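Side-chain contacts in acyl-CoA dehydrogenase (Bacillus subtilis, PDB 5LNX), which catalyses the FAD-dependent oxidation of saturated acyl-CoA thioesters to 2,3-dehydroacyl-CoA, passing the electrons to an acceptor: residues D[15-20]-D[44-49]; D[125-130]-D[134-139]; D[317-322]-D[366-371]. All coordinates share one frame; numbering follows the deposited sequence.

In the fold
The three contacts lie one each in the N-terminal, middle and C-terminal domains of the acyl-CoA dehydrogenase fold. Contact 1 fastens helix 9-32 to the end of helix 37-45; its centre lies about 36 Å from that of contact 2 and about 29 Å from that of contact 3, on the opposite side of the chain's centre from both. Contacts 2 and 3, with centres about 23 Å apart, meet at the cofactor: Ser130 OG packs 3.7 Å from Ile366 CG1. Gly129 and Ser130 of contact 2 line the FAD pocket, while in contact 3 the side chain of Arg368 comes to about 8 Å from FAD.

Contact 1: residues D[15-20]-D[44-49]; sequences RDFARK and GKHGLM
Phe17 reaches out from helix 9-32 and is met by His46 along its edge and by Leu48 over one face. Its CG stands anti to the backbone N (chi1 -176°), which carries the ring away from its own helix and across to the turn that follows helix 37-45. Atoms CD1 and CE1 form the leading edge: Phe17 CD1 is 3.4 Å from His46 ND1, and Phe17 CE1 is 3.8 Å from His46 CG. The rings make an offset edge-to-face pair, centroids 5.2 Å apart and planes at 67°, with the phenyl edge directed to the imidazole face.

Leu48 uses a single methyl. Its CD1 sits 4.0 Å from the Phe17 ring centroid, 14° off the ring normal, in a CH-pi contact, and lies 4.0 Å from Phe17 CD2. Both His46 and Leu48 hold CG anti to their carbonyl carbon and beside the backbone N, yet they engage different parts of the ring because the chain turns between them. Gly47, at positive phi, is the C-prime residue of a Schellman motif: Leu48 N bonds back to Met43 O and Gly47 N to Gly44 O, 3.1 Å between the last two atoms. This helix end sets the imidazole and the leucyl methyl around one phenyl ring.

Leu39 and Met43 of helix 37-45 also touch Phe17, while Leu48 packs on Met10, Met13 and Val14 of helix 9-32. Phe17 and Leu48 are buried and His46 is exposed. With no polar bond between the two segments, the helix pair is joined here by dispersion and by the weak electrostatics of C-H groups directed at pi faces, so its hold depends on how the groups fit and not on a charge.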
loop_
_atom_site.group_PDB
_atom_site.type_symbol
_atom_site.label_atom_id
_atom_site.label_comp_id
_atom_site.label_asym_id
_atom_site.label_seq_id
_atom_site.Cartn_x
_atom_site.Cartn_y
_atom_site.Cartn_z
ATOM N N ARG D 15 -2.162 -29.242 17.159
ATOM C CA ARG D 15 -1.028 -28.427 17.645
ATOM C C ARG D 15 0.106 -29.276 18.239
ATOM O O ARG D 15 1.278 -29.025 17.970
ATOM C CB ARG D 15 -1.448 -27.378 18.669
ATOM C CG ARG D 15 -0.392 -26.278 18.826
ATOM C CD ARG D 15 -0.857 -25.052 19.614
ATOM N NE ARG D 15 -1.866 -24.264 18.912
ATOM C CZ ARG D 15 -2.338 -23.086 19.335
ATOM N NH1 ARG D 15 -3.254 -22.449 18.612
ATOM N NH2 ARG D 15 -1.915 -22.537 20.488
ATOM N N ASP D 16 -0.254 -30.288 19.018
ATOM C CA ASP D 16 0.748 -31.146 19.671
ATOM C C ASP D 16 1.483 -32.028 18.667
ATOM O O ASP D 16 2.722 -32.011 18.604
ATOM C CB ASP D 16 0.106 -32.018 20.756
ATOM C CG ASP D 16 -0.471 -31.198 21.906
ATOM O OD1 ASP D 16 0.008 -30.060 22.158
ATOM O OD2 ASP D 16 -1.410 -31.687 22.553
ATOM N N PHE D 17 0.700 -32.775 17.879
ATOM C CA PHE D 17 1.200 -33.520 16.720
ATOM C C PHE D 17 2.111 -32.672 15.852
ATOM O O PHE D 17 3.247 -33.071 15.525
ATOM C CB PHE D 17 0.056 -34.019 15.831
ATOM C CG PHE D 17 0.530 -34.872 14.683
ATOM C CD1 PHE D 17 0.579 -36.247 14.806
ATOM C CD2 PHE D 17 1.057 -34.289 13.534
ATOM C CE1 PHE D 17 1.116 -37.034 13.790
ATOM C CE2 PHE D 17 1.579 -35.078 12.507
ATOM C CZ PHE D 17 1.604 -36.449 12.633
ATOM N N ALA D 18 1.611 -31.501 15.476
ATOM C CA ALA D 18 2.357 -30.576 14.611
ATOM C C ALA D 18 3.751 -30.327 15.134
ATOM O O ALA D 18 4.743 -30.650 14.481
ATOM C CB ALA D 18 1.613 -29.264 14.471
ATOM N N ARG D 19 3.792 -29.812 16.365
ATOM C CA ARG D 19 5.037 -29.407 17.045
ATOM C C ARG D 19 5.990 -30.579 17.254
ATOM O O ARG D 19 7.197 -30.420 17.124
ATOM C CB ARG D 19 4.742 -28.737 18.398
ATOM N N LYS D 20 5.428 -31.742 17.570
ATOM C CA LYS D 20 6.223 -32.951 17.843
ATOM C C LYS D 20 6.731 -33.623 16.567
ATOM O O LYS D 20 7.937 -33.848 16.407
ATOM C CB LYS D 20 5.378 -33.958 18.622
ATOM C CG LYS D 20 6.028 -35.344 18.746
ATOM C CD LYS D 20 6.945 -35.440 19.955
ATOM C CE LYS D 20 7.522 -36.851 20.044
ATOM N NZ LYS D 20 6.488 -37.780 20.596
ATOM N N GLY D 44 -1.733 -40.237 8.917
ATOM C CA GLY D 44 -2.755 -41.249 8.639
ATOM C C GLY D 44 -3.212 -42.056 9.849
ATOM O O GLY D 44 -4.392 -42.115 10.170
ATOM N N LYS D 45 -2.255 -42.643 10.550
ATOM C CA LYS D 45 -2.549 -43.340 11.802
ATOM C C LYS D 45 -3.216 -42.459 12.838
ATOM O O LYS D 45 -4.088 -42.921 13.569
ATOM C CB LYS D 45 -1.274 -43.890 12.401
ATOM N N HIS D 46 -2.776 -41.207 12.927
ATOM C CA HIS D 46 -3.338 -40.254 13.912
ATOM C C HIS D 46 -4.632 -39.566 13.459
ATOM O O HIS D 46 -5.109 -38.630 14.109
ATOM C CB HIS D 46 -2.299 -39.209 14.310
ATOM C CG HIS D 46 -1.218 -39.746 15.195
ATOM N ND1 HIS D 46 -0.737 -39.032 16.266
ATOM C CD2 HIS D 46 -0.535 -40.918 15.180
ATOM C CE1 HIS D 46 0.210 -39.729 16.868
ATOM N NE2 HIS D 46 0.353 -40.877 16.230
ATOM N N GLY D 47 -5.191 -40.052 12.352
ATOM C CA GLY D 47 -6.564 -39.745 11.966
ATOM C C GLY D 47 -6.731 -38.330 11.448
ATOM O O GLY D 47 -7.776 -37.701 11.666
ATOM N N LEU D 48 -5.689 -37.829 10.788
ATOM C CA LEU D 48 -5.666 -36.460 10.224
ATOM C C LEU D 48 -6.024 -36.394 8.732
ATOM O O LEU D 48 -6.255 -35.314 8.184
ATOM C CB LEU D 48 -4.294 -35.837 10.423
ATOM C CG LEU D 48 -3.893 -35.526 11.871
ATOM C CD1 LEU D 48 -2.492 -34.924 11.909
ATOM C CD2 LEU D 48 -4.883 -34.578 12.535
ATOM N N MET D 49 -6.085 -37.548 8.081
ATOM C CA MET D 49 -6.148 -37.619 6.607
ATOM C C MET D 49 -7.540 -37.658 5.962
ATOM O O MET D 49 -7.658 -37.591 4.742
ATOM C CB MET D 49 -5.336 -38.825 6.128
ATOM C CG MET D 49 -3.844 -38.663 6.332
ATOM S SD MET D 49 -3.168 -37.577 5.080
ATOM C CE MET D 49 -1.983 -36.638 5.975
#

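Contact 2: residues D[125-130]-D[134-139]; sequences EPHSGS and SLRTTA. With FAD (flavin-adenine dinucleotide), chain S.
Glu125 carries the hydrogen bonding, its carboxylate reaching from an extended side chain to the backbone of Arg136 and Thr137. Each oxygen accepts a main-chain N-H: Arg136 N gives to Glu125 OE1 at 2.8 Å, on the syn side but 35° out of the carboxylate plane, and Thr137 N gives to Glu125 OE2 at 2.8 Å through the syn lone pair. Thr137 OG1 adds a third bond to Glu125 OE2, 2.7 Å long, coming from above the plane. Lys152 of strand 145-156 forms a salt bridge with the same oxygen, so this buried charge has a countercharge as well as three donors. Replacing Glu125 by an alanine removes the carboxylate, which would probably leave Arg136 N, Thr137 N and Thr137 OG1 without their acceptor and Lys152 without its countercharge.

Stacking joins the exposed ends. The guanidinium of Arg136 lies flat on one face of the His127 ring, planes 13° apart and centres 4.0 Å apart. His127 CG is over the centre of the guanidinium, a position Arg136 reaches with its chain extended from CG to NE.

Van der Waals contacts lie between. Ser128 OG, placed between its backbone N and carbonyl carbon (chi1 81°), lies 3.4 Å from Leu135 CB, and Ser128 CB is 3.4 Å from Ser134 O. Glu125 N also bonds to Ser128 O, closing its own turn.

Beyond this turn the chain meets the cofactor, Gly129 CA lying 3.6 Å from FAD O5'. Gln268 of the second subunit bonds to His127 O and Gly129 N. Glu125 to Ser130 lie within the acyl-CoA dehydrogenase signature, which ends at Ser134, in the middle-domain loop that runs past the FAD pyrophosphate into strand 138-142.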
loop_
_atom_site.group_PDB
_atom_site.type_symbol
_atom_site.label_atom_id
_atom_site.label_comp_id
_atom_site.label_asym_id
_atom_site.label_seq_id
_atom_site.Cartn_x
_atom_site.Cartn_y
_atom_site.Cartn_z
ATOM N N GLU D 125 -3.546 -27.238 -16.987
ATOM C CA GLU D 125 -2.848 -27.681 -18.208
ATOM C C GLU D 125 -1.988 -26.550 -18.786
ATOM O O GLU D 125 -2.259 -25.383 -18.522
ATOM C CB GLU D 125 -3.855 -28.055 -19.314
ATOM C CG GLU D 125 -4.713 -29.283 -19.055
ATOM C CD GLU D 125 -5.452 -29.767 -20.317
ATOM O OE1 GLU D 125 -5.294 -29.140 -21.396
ATOM O OE2 GLU D 125 -6.226 -30.754 -20.242
ATOM N N PRO D 126 -0.975 -26.882 -19.607
ATOM C CA PRO D 126 -0.113 -25.819 -20.098
ATOM C C PRO D 126 -0.873 -24.658 -20.707
ATOM O O PRO D 126 -0.483 -23.507 -20.523
ATOM C CB PRO D 126 0.758 -26.528 -21.137
ATOM C CG PRO D 126 0.858 -27.938 -20.645
ATOM C CD PRO D 126 -0.480 -28.222 -20.001
ATOM N N HIS D 127 -1.965 -24.971 -21.402
ATOM C CA HIS D 127 -2.789 -23.971 -22.111
ATOM C C HIS D 127 -4.026 -23.521 -21.341
ATOM O O HIS D 127 -4.646 -22.521 -21.709
ATOM C CB HIS D 127 -3.203 -24.491 -23.509
ATOM C CG HIS D 127 -2.130 -24.332 -24.522
ATOM N ND1 HIS D 127 -1.450 -25.403 -25.060
ATOM C CD2 HIS D 127 -1.505 -23.219 -24.982
ATOM C CE1 HIS D 127 -0.508 -24.959 -25.876
ATOM N NE2 HIS D 127 -0.502 -23.636 -25.829
ATOM N N SER D 128 -4.407 -24.276 -20.317
ATOM C CA SER D 128 -5.552 -23.903 -19.477
ATOM C C SER D 128 -5.185 -23.894 -17.951
ATOM O O SER D 128 -4.722 -24.885 -17.371
ATOM C CB SER D 128 -6.774 -24.763 -19.769
ATOM O OG SER D 128 -6.627 -25.966 -19.089
ATOM N N GLY D 129 -5.324 -22.724 -17.339
ATOM C CA GLY D 129 -5.027 -22.544 -15.916
ATOM C C GLY D 129 -6.087 -21.736 -15.210
ATOM O O GLY D 129 -7.018 -22.290 -14.591
ATOM N N SER D 130 -5.966 -20.426 -15.358
ATOM C CA SER D 130 -6.987 -19.492 -14.914
ATOM C C SER D 130 -8.272 -19.789 -15.676
ATOM O O SER D 130 -9.348 -19.927 -15.087
ATOM C CB SER D 130 -6.541 -18.049 -15.150
ATOM O OG SER D 130 -5.662 -17.636 -14.113
ATOM N N SER D 134 -11.022 -23.990 -20.725
ATOM C CA SER D 134 -10.396 -24.260 -22.031
ATOM C C SER D 134 -9.333 -25.349 -21.983
ATOM O O SER D 134 -8.366 -25.324 -22.739
ATOM C CB SER D 134 -9.780 -22.983 -22.612
ATOM O OG SER D 134 -8.853 -22.423 -21.701
ATOM N N LEU D 135 -9.524 -26.316 -21.106
ATOM C CA LEU D 135 -8.684 -27.506 -21.098
ATOM C C LEU D 135 -8.885 -28.371 -22.359
ATOM O O LEU D 135 -9.970 -28.400 -22.970
ATOM C CB LEU D 135 -8.906 -28.349 -19.821
ATOM C CG LEU D 135 -10.272 -28.974 -19.558
ATOM C CD1 LEU D 135 -10.410 -30.319 -20.247
ATOM C CD2 LEU D 135 -10.500 -29.142 -18.067
ATOM N N ARG D 136 -7.818 -29.103 -22.689
ATOM C CA ARG D 136 -7.684 -29.828 -23.958
ATOM C C ARG D 136 -7.593 -31.342 -23.810
ATOM O O ARG D 136 -7.771 -32.077 -24.778
ATOM C CB ARG D 136 -6.450 -29.322 -24.685
ATOM C CG ARG D 136 -6.636 -27.910 -25.196
ATOM C CD ARG D 136 -5.446 -27.477 -26.034
ATOM N NE ARG D 136 -5.485 -26.047 -26.357
ATOM C CZ ARG D 136 -4.557 -25.409 -27.065
ATOM N NH1 ARG D 136 -3.524 -26.079 -27.563
ATOM N NH2 ARG D 136 -4.642 -24.100 -27.257
ATOM N N THR D 137 -7.284 -31.818 -22.615
ATOM C CA THR D 137 -7.231 -33.258 -22.387
ATOM C C THR D 137 -8.568 -33.848 -22.789
ATOM O O THR D 137 -9.631 -33.368 -22.368
ATOM C CB THR D 137 -6.911 -33.620 -20.923
ATOM O OG1 THR D 137 -5.546 -33.282 -20.654
ATOM C CG2 THR D 137 -7.096 -35.114 -20.676
ATOM N N THR D 138 -8.509 -34.853 -23.651
ATOM C CA THR D 138 -9.719 -35.490 -24.147
ATOM C C THR D 138 -9.920 -36.840 -23.442
ATOM O O THR D 138 -8.955 -37.503 -23.035
ATOM C CB THR D 138 -9.722 -35.606 -25.693
ATOM O OG1 THR D 138 -11.055 -35.893 -26.117
ATOM N N ALA D 139 -11.186 -37.182 -23.224
ATOM C CA ALA D 139 -11.575 -38.504 -22.743
ATOM C C ALA D 139 -12.626 -39.099 -23.689
ATOM O O ALA D 139 -13.806 -38.733 -23.644
ATOM C CB ALA D 139 -12.126 -38.430 -21.331
HETATM P PA FAD S . -2.335 -17.847 -15.840
HETATM O O1A FAD S . -3.660 -18.309 -15.256
HETATM O O2A FAD S . -2.045 -17.799 -17.304
HETATM O O5B FAD S . -2.169 -16.345 -15.286
HETATM C C5B FAD S . -1.006 -15.543 -15.423
HETATM C C4B FAD S . -1.301 -14.253 -14.661
HETATM O O4B FAD S . -2.292 -13.580 -15.399
HETATM C C3B FAD S . -1.860 -14.504 -13.269
HETATM O O3B FAD S . -1.449 -13.483 -12.352
HETATM C C2B FAD S . -3.348 -14.404 -13.440
HETATM O O2B FAD S . -3.934 -13.739 -12.334
HETATM C C1B FAD S . -3.468 -13.499 -14.625
HETATM N N9A FAD S . -4.627 -13.704 -15.482
HETATM C C8A FAD S . -4.767 -14.543 -16.534
HETATM N N7A FAD S . -5.986 -14.343 -17.124
HETATM C C5A FAD S . -6.623 -13.369 -16.422
HETATM C C6A FAD S . -7.892 -12.638 -16.471
HETATM N N6A FAD S . -8.827 -12.910 -17.393
HETATM N N1A FAD S . -8.102 -11.656 -15.567
HETATM C C2A FAD S . -7.222 -11.301 -14.619
HETATM N N3A FAD S . -6.047 -11.929 -14.515
HETATM C C4A FAD S . -5.700 -12.929 -15.366
HETATM N N1 FAD S . -3.287 -27.065 -10.633
HETATM C C2 FAD S . -4.127 -28.102 -10.401
HETATM O O2 FAD S . -4.978 -28.353 -11.264
HETATM N N3 FAD S . -4.093 -28.862 -9.285
HETATM C C4 FAD S . -3.197 -28.644 -8.314
HETATM O O4 FAD S . -3.163 -29.356 -7.280
HETATM C C4X FAD S . -2.234 -27.542 -8.506
HETATM N N5 FAD S . -1.302 -27.271 -7.567
HETATM C C5X FAD S . -0.407 -26.275 -7.754
HETATM C C6 FAD S . 0.566 -26.106 -6.803
HETATM C C7 FAD S . 1.488 -25.094 -6.902
HETATM C C7M FAD S . 2.429 -24.939 -5.734
HETATM C C8 FAD S . 1.462 -24.213 -8.101
HETATM C C8M FAD S . 2.432 -23.080 -8.305
HETATM C C9 FAD S . 0.513 -24.410 -9.074
HETATM C C9A FAD S . -0.437 -25.417 -8.966
HETATM N N10 FAD S . -1.403 -25.689 -9.988
HETATM C C10 FAD S . -2.328 -26.737 -9.755
HETATM C "C1'" FAD S . -1.532 -24.836 -11.180
HETATM C "C2'" FAD S . -2.216 -23.512 -10.769
HETATM O "O2'" FAD S . -3.577 -23.657 -10.323
HETATM C "C3'" FAD S . -2.123 -22.489 -11.892
HETATM O "O3'" FAD S . -0.803 -21.950 -11.888
HETATM C "C4'" FAD S . -3.179 -21.403 -11.748
HETATM O "O4'" FAD S . -4.479 -21.979 -11.965
HETATM C "C5'" FAD S . -2.942 -20.204 -12.700
HETATM O "O5'" FAD S . -2.754 -20.511 -14.083
HETATM P P FAD S . -1.350 -20.272 -14.880
HETATM O O1P FAD S . -1.476 -20.673 -16.338
HETATM O O2P FAD S . -0.230 -20.873 -14.075
HETATM O O3P FAD S . -1.158 -18.682 -15.103
#

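Contact 3: residues D[317-322]-D[366-371]; sequences AKQFAS and IQRLII
Gln319 and Arg368 form the closer part of this helix-helix contact, their side chains crossing at about a right angle with the amide stacked on the guanidinium. The two planes are 28° apart, and Gln319 CD rides 3.4 Å above one face of the guanidinium, displaced toward its rim. Gln319 CG stands anti to the backbone N (chi1 -178°) and the chain then bends at chi2, which turns the amide over Arg368. Gln319 NE2 and Arg368 NH2 approach to 3.1 Å, but both are donors; Asp323 OD2 takes a hydrogen bond from Gln319 NE2 and a salt bridge from Arg368 NH2, and probably offsets the positive charge. Arg368 NE makes a salt bridge with Asp285 of the third subunit.

On the other flank, the bent aliphatic part of Lys318 runs across the amide of Gln367, with Lys318 CD 3.6 Å from Gln367 NE2. The polar ends turn to partners beyond the two segments: Lys318 NZ and Gln367 NE2 both reach Gly362 O, and Gln367 OE1 bonds to Ser315 OG.

The middle and far end are looser. Gln319 CB and Gln367 CB come no nearer than 4.3 Å, and the side chain of Ile371, though directed toward the other helix, makes no close contact with segment 317-322.

The segment axes pass 9.7 Å apart at 139°, well short of antiparallel. Helix 311-326 is backed by helix 277-305, on which Phe320 packs, and by helix 229-265, which meets Ala317 and Ala321; helix 364-376 touches helix 229-265 through Gln367 and Ile370, so the contact belongs to the C-terminal helical bundle.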
loop_
_atom_site.group_PDB
_atom_site.type_symbol
_atom_site.label_atom_id
_atom_site.label_comp_id
_atom_site.label_asym_id
_atom_site.label_seq_id
_atom_site.Cartn_x
_atom_site.Cartn_y
_atom_site.Cartn_z
ATOM N N ALA D 317 -11.390 -14.391 1.640
ATOM C CA ALA D 317 -10.408 -15.037 2.532
ATOM C C ALA D 317 -9.095 -15.401 1.842
ATOM O O ALA D 317 -8.013 -15.205 2.401
ATOM C CB ALA D 317 -11.015 -16.300 3.125
ATOM N N LYS D 318 -9.208 -16.021 0.668
ATOM C CA LYS D 318 -8.034 -16.512 -0.082
ATOM C C LYS D 318 -7.131 -15.343 -0.468
ATOM O O LYS D 318 -5.924 -15.363 -0.225
ATOM C CB LYS D 318 -8.462 -17.250 -1.359
ATOM C CG LYS D 318 -7.385 -18.119 -2.007
ATOM C CD LYS D 318 -6.535 -17.359 -3.022
ATOM C CE LYS D 318 -5.730 -18.317 -3.886
ATOM N NZ LYS D 318 -4.744 -17.629 -4.788
ATOM N N GLN D 319 -7.765 -14.300 -0.983
ATOM C CA GLN D 319 -7.086 -13.074 -1.407
ATOM C C GLN D 319 -6.514 -12.281 -0.227
ATOM O O GLN D 319 -5.421 -11.704 -0.311
ATOM C CB GLN D 319 -8.059 -12.176 -2.188
ATOM C CG GLN D 319 -7.448 -10.883 -2.727
ATOM C CD GLN D 319 -7.716 -9.660 -1.863
ATOM O OE1 GLN D 319 -8.878 -9.298 -1.638
ATOM N NE2 GLN D 319 -6.666 -9.115 -1.256
ATOM N N PHE D 320 -7.274 -12.218 0.857
ATOM C CA PHE D 320 -6.873 -11.390 1.994
ATOM C C PHE D 320 -5.688 -12.013 2.741
ATOM O O PHE D 320 -4.639 -11.394 2.888
ATOM C CB PHE D 320 -8.027 -11.133 2.970
ATOM C CG PHE D 320 -7.715 -10.063 3.947
ATOM C CD1 PHE D 320 -7.925 -8.727 3.613
ATOM C CD2 PHE D 320 -7.041 -10.367 5.134
ATOM C CE1 PHE D 320 -7.541 -7.715 4.481
ATOM C CE2 PHE D 320 -6.650 -9.359 5.996
ATOM C CZ PHE D 320 -6.892 -8.035 5.665
ATOM N N ALA D 321 -5.885 -13.255 3.170
ATOM C CA ALA D 321 -4.862 -14.008 3.905
ATOM C C ALA D 321 -3.581 -14.132 3.090
ATOM O O ALA D 321 -2.488 -13.850 3.589
ATOM C CB ALA D 321 -5.393 -15.376 4.290
ATOM N N SER D 322 -3.727 -14.466 1.813
ATOM C CA SER D 322 -2.571 -14.636 0.917
ATOM C C SER D 322 -1.734 -13.361 0.843
ATOM O O SER D 322 -0.534 -13.381 1.069
ATOM C CB SER D 322 -3.010 -15.093 -0.496
ATOM O OG SER D 322 -3.883 -14.173 -1.141
ATOM N N ILE D 366 -7.999 -13.456 -10.331
ATOM C CA ILE D 366 -9.256 -14.198 -10.512
ATOM C C ILE D 366 -10.236 -14.005 -9.358
ATOM O O ILE D 366 -11.464 -13.948 -9.559
ATOM C CB ILE D 366 -9.007 -15.719 -10.722
ATOM C CG1 ILE D 366 -8.280 -15.962 -12.038
ATOM C CG2 ILE D 366 -10.314 -16.508 -10.695
ATOM C CD1 ILE D 366 -8.854 -15.223 -13.208
ATOM N N GLN D 367 -9.690 -13.959 -8.154
ATOM C CA GLN D 367 -10.499 -13.867 -6.932
ATOM C C GLN D 367 -11.217 -12.519 -6.863
ATOM O O GLN D 367 -12.387 -12.425 -6.446
ATOM C CB GLN D 367 -9.624 -14.048 -5.693
ATOM C CG GLN D 367 -8.849 -15.368 -5.667
ATOM C CD GLN D 367 -9.705 -16.604 -5.426
ATOM O OE1 GLN D 367 -10.901 -16.524 -5.102
ATOM N NE2 GLN D 367 -9.069 -17.759 -5.520
ATOM N N ARG D 368 -10.494 -11.474 -7.239
ATOM C CA ARG D 368 -11.068 -10.131 -7.259
ATOM C C ARG D 368 -12.171 -10.078 -8.306
ATOM O O ARG D 368 -13.316 -9.698 -8.008
ATOM C CB ARG D 368 -9.986 -9.091 -7.521
ATOM C CG ARG D 368 -9.161 -8.793 -6.278
ATOM C CD ARG D 368 -7.918 -7.948 -6.548
ATOM N NE ARG D 368 -7.316 -7.476 -5.288
ATOM C CZ ARG D 368 -6.105 -7.801 -4.831
ATOM N NH1 ARG D 368 -5.272 -8.582 -5.534
ATOM N NH2 ARG D 368 -5.709 -7.333 -3.646
ATOM N N LEU D 369 -11.860 -10.616 -9.482
ATOM C CA LEU D 369 -12.861 -10.841 -10.551
ATOM C C LEU D 369 -14.135 -11.541 -10.061
ATOM O O LEU D 369 -15.240 -10.983 -10.132
ATOM C CB LEU D 369 -12.232 -11.655 -11.684
ATOM N N ILE D 370 -13.970 -12.718 -9.467
ATOM C CA ILE D 370 -15.104 -13.456 -8.870
ATOM C C ILE D 370 -15.897 -12.587 -7.887
ATOM O O ILE D 370 -17.107 -12.470 -8.002
ATOM C CB ILE D 370 -14.633 -14.701 -8.088
ATOM C CG1 ILE D 370 -14.112 -15.787 -9.038
ATOM C CG2 ILE D 370 -15.767 -15.253 -7.222
ATOM C CD1 ILE D 370 -13.522 -16.990 -8.330
ATOM N N ILE D 371 -15.195 -12.019 -6.893
ATOM C CA ILE D 371 -15.815 -11.169 -5.881
ATOM C C ILE D 371 -16.611 -10.072 -6.570
ATOM O O ILE D 371 -17.790 -9.886 -6.307
ATOM C CB ILE D 371 -14.760 -10.511 -4.955
ATOM C CG1 ILE D 371 -14.197 -11.534 -3.990
ATOM C CG2 ILE D 371 -15.342 -9.329 -4.175
ATOM C CD1 ILE D 371 -12.792 -11.192 -3.555
#